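Local atomic coordinates of putative alpha-L-fucosidase (Bacteroides thetaiotaomicron, PDB entry 3EYP), a protein that probably acts as a family 29 glycoside hydrolase, an alpha-L-fucosidase that removes fucose from glycans. Residues A75-T89 against Y145-Y157. Numbering follows the deposited sequence.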
loop_
_atom_site.group_PDB
_atom_site.type_symbol
_atom_site.label_atom_id
_atom_site.label_comp_id
_atom_site.label_asym_id
_atom_site.label_seq_id
_atom_site.Cartn_x
_atom_site.Cartn_y
_atom_site.Cartn_z
ATOM N N ALA A 75 8.245 -9.643 12.536
ATOM C CA ALA A 75 8.633 -9.943 13.911
ATOM C C ALA A 75 8.631 -11.486 14.105
ATOM O O ALA A 75 9.440 -12.040 14.868
ATOM C CB ALA A 75 7.721 -9.216 14.967
ATOM N N LYS A 76 7.796 -12.164 13.312
ATOM C CA LYS A 76 7.694 -13.637 13.327
ATOM C C LYS A 76 7.027 -14.108 12.048
ATOM O O LYS A 76 5.904 -13.756 11.738
ATOM C CB LYS A 76 6.952 -14.175 14.548
ATOM C CG LYS A 76 6.993 -15.762 14.702
ATOM C CD LYS A 76 5.843 -16.247 15.569
ATOM C CE LYS A 76 4.512 -16.370 14.690
ATOM N NZ LYS A 76 3.390 -16.718 15.512
ATOM N N HIS A 77 7.779 -14.838 11.279
ATOM C CA HIS A 77 7.242 -15.486 10.054
ATOM C C HIS A 77 6.731 -16.861 10.404
ATOM O O HIS A 77 6.762 -17.265 11.566
ATOM C CB HIS A 77 8.249 -15.477 8.937
ATOM C CG HIS A 77 7.653 -15.455 7.547
ATOM N ND1 HIS A 77 7.686 -16.544 6.702
ATOM C CD2 HIS A 77 7.023 -14.463 6.858
ATOM C CE1 HIS A 77 7.104 -16.217 5.551
ATOM N NE2 HIS A 77 6.718 -14.949 5.610
ATOM N N ALA A 78 6.217 -17.587 9.407
ATOM C CA ALA A 78 5.573 -18.870 9.697
ATOM C C ALA A 78 6.528 -19.920 10.354
ATOM O O ALA A 78 6.085 -20.906 10.981
ATOM C CB ALA A 78 4.861 -19.465 8.430
ATOM N N ASP A 79 7.809 -19.702 10.180
ATOM C CA ASP A 79 8.845 -20.601 10.748
ATOM C C ASP A 79 8.754 -20.557 12.303
ATOM O O ASP A 79 9.227 -21.456 13.010
ATOM C CB ASP A 79 10.233 -20.246 10.226
ATOM C CG ASP A 79 10.555 -18.788 10.379
ATOM O OD1 ASP A 79 10.810 -18.377 11.547
ATOM O OD2 ASP A 79 10.499 -18.034 9.382
ATOM N N GLY A 80 8.159 -19.461 12.772
ATOM C CA GLY A 80 7.858 -19.232 14.178
ATOM C C GLY A 80 8.999 -18.613 14.989
ATOM O O GLY A 80 8.880 -18.446 16.196
ATOM N N PHE A 81 10.097 -18.292 14.330
ATOM C CA PHE A 81 11.269 -17.655 15.022
ATOM C C PHE A 81 10.947 -16.212 15.316
ATOM O O PHE A 81 10.664 -15.460 14.420
ATOM C CB PHE A 81 12.547 -17.778 14.218
ATOM C CG PHE A 81 13.770 -17.164 14.879
ATOM C CD1 PHE A 81 14.493 -17.864 15.859
ATOM C CD2 PHE A 81 14.238 -15.921 14.471
ATOM C CE1 PHE A 81 15.615 -17.319 16.426
ATOM C CE2 PHE A 81 15.373 -15.345 15.052
ATOM C CZ PHE A 81 16.094 -16.047 15.998
ATOM N N CYS A 82 11.012 -15.833 16.588
ATOM C CA CYS A 82 10.705 -14.475 17.059
ATOM C C CYS A 82 11.934 -13.556 17.179
ATOM O O CYS A 82 12.985 -13.939 17.697
ATOM C CB CYS A 82 9.923 -14.535 18.399
ATOM S SG CYS A 82 8.339 -15.385 18.309
ATOM N N LEU A 83 11.798 -12.376 16.579
ATOM C CA LEU A 83 12.866 -11.404 16.439
ATOM C C LEU A 83 13.072 -10.551 17.718
ATOM O O LEU A 83 13.949 -9.709 17.755
ATOM C CB LEU A 83 12.680 -10.499 15.204
ATOM C CG LEU A 83 12.956 -11.136 13.828
ATOM C CD1 LEU A 83 13.060 -10.037 12.745
ATOM C CD2 LEU A 83 14.276 -11.911 13.894
ATOM N N TRP A 84 12.242 -10.827 18.726
ATOM C CA TRP A 84 12.309 -10.130 20.037
ATOM C C TRP A 84 12.324 -11.256 21.101
ATOM O O TRP A 84 11.781 -12.376 20.832
ATOM C CB TRP A 84 11.144 -9.096 20.236
ATOM C CG TRP A 84 9.827 -9.676 20.656
ATOM C CD1 TRP A 84 9.271 -9.634 21.912
ATOM C CD2 TRP A 84 8.954 -10.491 19.867
ATOM N NE1 TRP A 84 8.107 -10.341 21.946
ATOM C CE2 TRP A 84 7.896 -10.904 20.711
ATOM C CE3 TRP A 84 8.974 -10.921 18.533
ATOM C CZ2 TRP A 84 6.843 -11.672 20.256
ATOM C CZ3 TRP A 84 7.953 -11.691 18.095
ATOM C CH2 TRP A 84 6.892 -12.080 18.966
ATOM N N PRO A 85 12.961 -11.000 22.264
ATOM C CA PRO A 85 13.050 -11.974 23.377
ATOM C C PRO A 85 11.720 -12.118 24.151
ATOM O O PRO A 85 11.562 -11.682 25.310
ATOM C CB PRO A 85 14.187 -11.418 24.262
ATOM C CG PRO A 85 14.182 -9.950 24.059
ATOM C CD PRO A 85 13.652 -9.735 22.588
ATOM N N SER A 86 10.738 -12.673 23.456
ATOM C CA SER A 86 9.414 -12.929 24.054
ATOM C C SER A 86 9.545 -13.768 25.313
ATOM O O SER A 86 10.385 -14.656 25.405
ATOM C CB SER A 86 8.459 -13.633 23.072
ATOM O OG SER A 86 7.280 -13.953 23.715
ATOM N N LYS A 87 8.687 -13.473 26.263
ATOM C CA LYS A 87 8.613 -14.273 27.522
ATOM C C LYS A 87 7.926 -15.566 27.308
ATOM O O LYS A 87 7.799 -16.367 28.246
ATOM C CB LYS A 87 7.918 -13.489 28.631
ATOM C CG LYS A 87 8.607 -12.225 28.969
ATOM C CD LYS A 87 7.870 -11.430 30.081
ATOM C CE LYS A 87 6.423 -10.992 29.675
ATOM N NZ LYS A 87 6.366 -9.983 28.518
ATOM N N TYR A 88 7.425 -15.801 26.086
ATOM C CA TYR A 88 6.477 -16.883 25.866
ATOM C C TYR A 88 6.937 -18.038 24.981
ATOM O O TYR A 88 6.188 -18.965 24.721
ATOM C CB TYR A 88 5.130 -16.323 25.353
ATOM C CG TYR A 88 4.496 -15.429 26.418
ATOM C CD1 TYR A 88 3.815 -15.962 27.479
ATOM C CD2 TYR A 88 4.678 -14.058 26.386
ATOM C CE1 TYR A 88 3.300 -15.134 28.489
ATOM C CE2 TYR A 88 4.196 -13.238 27.368
ATOM C CZ TYR A 88 3.497 -13.777 28.419
ATOM O OH TYR A 88 2.985 -12.927 29.384
ATOM N N THR A 89 8.179 -17.958 24.600
ATOM C CA THR A 89 8.910 -18.975 23.792
ATOM C C THR A 89 10.404 -18.852 23.977
ATOM O O THR A 89 10.927 -17.807 24.421
ATOM C CB THR A 89 8.614 -18.819 22.234
ATOM O OG1 THR A 89 9.150 -19.925 21.483
ATOM C CG2 THR A 89 9.147 -17.486 21.679
ATOM N N TYR A 145 -1.246 -18.149 23.151
ATOM C CA TYR A 145 0.199 -17.879 22.910
ATOM C C TYR A 145 0.357 -16.613 22.068
ATOM O O TYR A 145 1.080 -15.645 22.394
ATOM C CB TYR A 145 0.879 -19.058 22.152
ATOM C CG TYR A 145 2.284 -18.771 21.572
ATOM C CD1 TYR A 145 3.357 -18.511 22.411
ATOM C CD2 TYR A 145 2.528 -18.778 20.198
ATOM C CE1 TYR A 145 4.606 -18.253 21.923
ATOM C CE2 TYR A 145 3.777 -18.513 19.690
ATOM C CZ TYR A 145 4.822 -18.243 20.557
ATOM O OH TYR A 145 6.095 -18.031 20.128
ATOM N N TYR A 146 -0.349 -16.646 20.967
ATOM C CA TYR A 146 -0.325 -15.521 20.027
ATOM C C TYR A 146 -0.768 -14.237 20.735
ATOM O O TYR A 146 -0.186 -13.182 20.570
ATOM C CB TYR A 146 -1.207 -15.796 18.793
ATOM C CG TYR A 146 -1.030 -14.764 17.665
ATOM C CD1 TYR A 146 -0.213 -15.008 16.604
ATOM C CD2 TYR A 146 -1.747 -13.552 17.683
ATOM C CE1 TYR A 146 -0.059 -14.080 15.585
ATOM C CE2 TYR A 146 -1.601 -12.642 16.689
ATOM C CZ TYR A 146 -0.795 -12.904 15.636
ATOM O OH TYR A 146 -0.663 -11.940 14.640
ATOM N N ALA A 147 -1.824 -14.347 21.528
ATOM C CA ALA A 147 -2.366 -13.185 22.258
ATOM C C ALA A 147 -1.343 -12.612 23.207
ATOM O O ALA A 147 -1.222 -11.390 23.339
ATOM C CB ALA A 147 -3.689 -13.530 23.003
ATOM N N HIS A 148 -0.571 -13.493 23.826
ATOM C CA HIS A 148 0.469 -13.047 24.753
ATOM C C HIS A 148 1.482 -12.228 24.006
ATOM O O HIS A 148 1.911 -11.214 24.453
ATOM C CB HIS A 148 1.160 -14.208 25.477
ATOM C CG HIS A 148 0.338 -14.802 26.583
ATOM N ND1 HIS A 148 -0.228 -14.038 27.590
ATOM C CD2 HIS A 148 0.037 -16.087 26.874
ATOM C CE1 HIS A 148 -0.882 -14.835 28.425
ATOM N NE2 HIS A 148 -0.742 -16.087 28.013
ATOM N N GLN A 149 1.922 -12.753 22.886
ATOM C CA GLN A 149 2.957 -12.104 22.074
ATOM C C GLN A 149 2.495 -10.769 21.501
ATOM O O GLN A 149 3.233 -9.783 21.447
ATOM C CB GLN A 149 3.418 -13.047 20.971
ATOM C CG GLN A 149 4.168 -14.247 21.520
ATOM C CD GLN A 149 5.132 -14.885 20.518
ATOM O OE1 GLN A 149 4.780 -15.127 19.339
ATOM N NE2 GLN A 149 6.352 -15.225 21.009
ATOM N N LEU A 150 1.231 -10.783 21.079
ATOM C CA LEU A 150 0.559 -9.599 20.569
ATOM C C LEU A 150 0.579 -8.526 21.646
ATOM O O LEU A 150 0.981 -7.395 21.418
ATOM C CB LEU A 150 -0.854 -9.973 20.028
ATOM C CG LEU A 150 -1.532 -9.042 19.045
ATOM C CD1 LEU A 150 -0.626 -8.591 17.908
ATOM C CD2 LEU A 150 -2.977 -9.576 18.634
ATOM N N GLY A 151 0.288 -8.925 22.859
ATOM C CA GLY A 151 0.350 -8.025 23.990
ATOM C C GLY A 151 1.692 -7.399 24.264
ATOM O O GLY A 151 1.802 -6.210 24.614
ATOM N N GLU A 152 2.738 -8.196 24.110
ATOM C CA GLU A 152 4.069 -7.674 24.218
ATOM C C GLU A 152 4.304 -6.627 23.123
ATOM O O GLU A 152 4.775 -5.520 23.374
ATOM C CB GLU A 152 5.150 -8.803 24.139
ATOM C CG GLU A 152 5.068 -9.836 25.263
ATOM C CD GLU A 152 6.135 -10.849 25.159
ATOM O OE1 GLU A 152 6.298 -11.329 24.025
ATOM O OE2 GLU A 152 6.771 -11.242 26.178
ATOM N N LEU A 153 3.980 -6.983 21.893
ATOM C CA LEU A 153 4.373 -6.145 20.734
ATOM C C LEU A 153 3.541 -4.876 20.627
ATOM O O LEU A 153 3.982 -3.819 20.079
ATOM C CB LEU A 153 4.278 -6.965 19.409
ATOM C CG LEU A 153 5.363 -8.047 19.297
ATOM C CD1 LEU A 153 5.217 -8.962 18.084
ATOM C CD2 LEU A 153 6.724 -7.435 19.350
ATOM N N MET A 154 2.338 -4.970 21.167
ATOM C CA MET A 154 1.358 -3.834 21.111
ATOM C C MET A 154 1.437 -2.915 22.333
ATOM O O MET A 154 0.804 -1.837 22.378
ATOM C CB MET A 154 -0.092 -4.340 20.971
ATOM C CG MET A 154 -0.497 -4.949 19.585
ATOM S SD MET A 154 -0.149 -4.041 18.048
ATOM C CE MET A 154 1.261 -5.026 17.512
ATOM N N SER A 155 2.232 -3.358 23.305
ATOM C CA SER A 155 2.393 -2.665 24.581
ATOM C C SER A 155 3.751 -2.022 24.786
ATOM O O SER A 155 3.857 -0.962 25.394
ATOM C CB SER A 155 2.123 -3.602 25.765
ATOM O OG SER A 155 0.808 -4.144 25.784
ATOM N N ASP A 156 4.814 -2.695 24.393
ATOM C CA ASP A 156 6.129 -2.342 24.929
ATOM C C ASP A 156 7.082 -1.763 23.876
ATOM O O ASP A 156 8.247 -1.521 24.149
ATOM C CB ASP A 156 6.820 -3.544 25.610
ATOM C CG ASP A 156 5.991 -4.146 26.770
ATOM O OD1 ASP A 156 5.336 -3.388 27.519
ATOM O OD2 ASP A 156 6.001 -5.397 26.909
ATOM N N TYR A 157 6.562 -1.585 22.680
ATOM C CA TYR A 157 7.397 -1.234 21.526
ATOM C C TYR A 157 6.995 0.026 20.795
ATOM O O TYR A 157 7.256 0.218 19.606
ATOM C CB TYR A 157 7.448 -2.462 20.573
ATOM C CG TYR A 157 8.321 -3.558 21.127
ATOM C CD1 TYR A 157 9.663 -3.605 20.843
ATOM C CD2 TYR A 157 7.799 -4.518 22.002
ATOM C CE1 TYR A 157 10.476 -4.588 21.383
ATOM C CE2 TYR A 157 8.588 -5.493 22.499
ATOM C CZ TYR A 157 9.925 -5.534 22.190
ATOM O OH TYR A 157 10.741 -6.520 22.737
HETATM O O HOH W 1 2.847 -15.179 17.751
HETATM O O HOH W 2 6.738 -19.135 17.573
HETATM O O HOH W 3 4.599 -7.003 28.141
#
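Leu153 lies over one face of the Trp84 indole, with CD1 3.8 Å from the centroid of the six-membered ring. The opposite face carries Ser86 CB, offset toward the rim. At the indole edge, in the ring plane, sit Gln149 CB and the carboxylate carbon of Glu152. The Tyr88 ring makes an offset stack with His148, centroids 4.3 Å apart and planes at 3°. His148 CB sits over the centre of the same tyrosine face, and Lys87 CB is on the other. The Tyr145 ring turns its edge to Tyr88 O.

Both segments belong to the parallel-stranded TIM barrel domain of this putative fucosidase. The loop after strand 70-76 is laid here against helix 139-155, and helix 105-116 adds Val106 beside Trp84.

Glu152 CG is anti to its carbonyl carbon (chi1 -62°), and the extended chain carries the carboxylate to four donors. Trp84 NE1 gives a 2.9 Å bond to Glu152 OE1 from above the carboxylate plane. Ser86 OG donates to the same oxygen on its syn side, tilted toward the opposite face. Lys87 N meets Glu152 OE2 at the syn lone pair, nearly straight at 171°. Lys87 NZ takes the anti lone pair, in a salt bridge of 2.7 Å to Glu152 OE2. A glutamine in place of Glu152 would probably cost the Lys87 ammonium its salt-bridge partner, with the Asp156 carboxylate nearby but not in contact. Ser86 OG also accepts from Gln149 NE2 at 3.1 Å, in the amide plane, and from Tyr88 N in an ST turn. At the other end of that amide, a water joins Gln149 OE1 to Lys76 NZ, which is salt-bridged to Asp128.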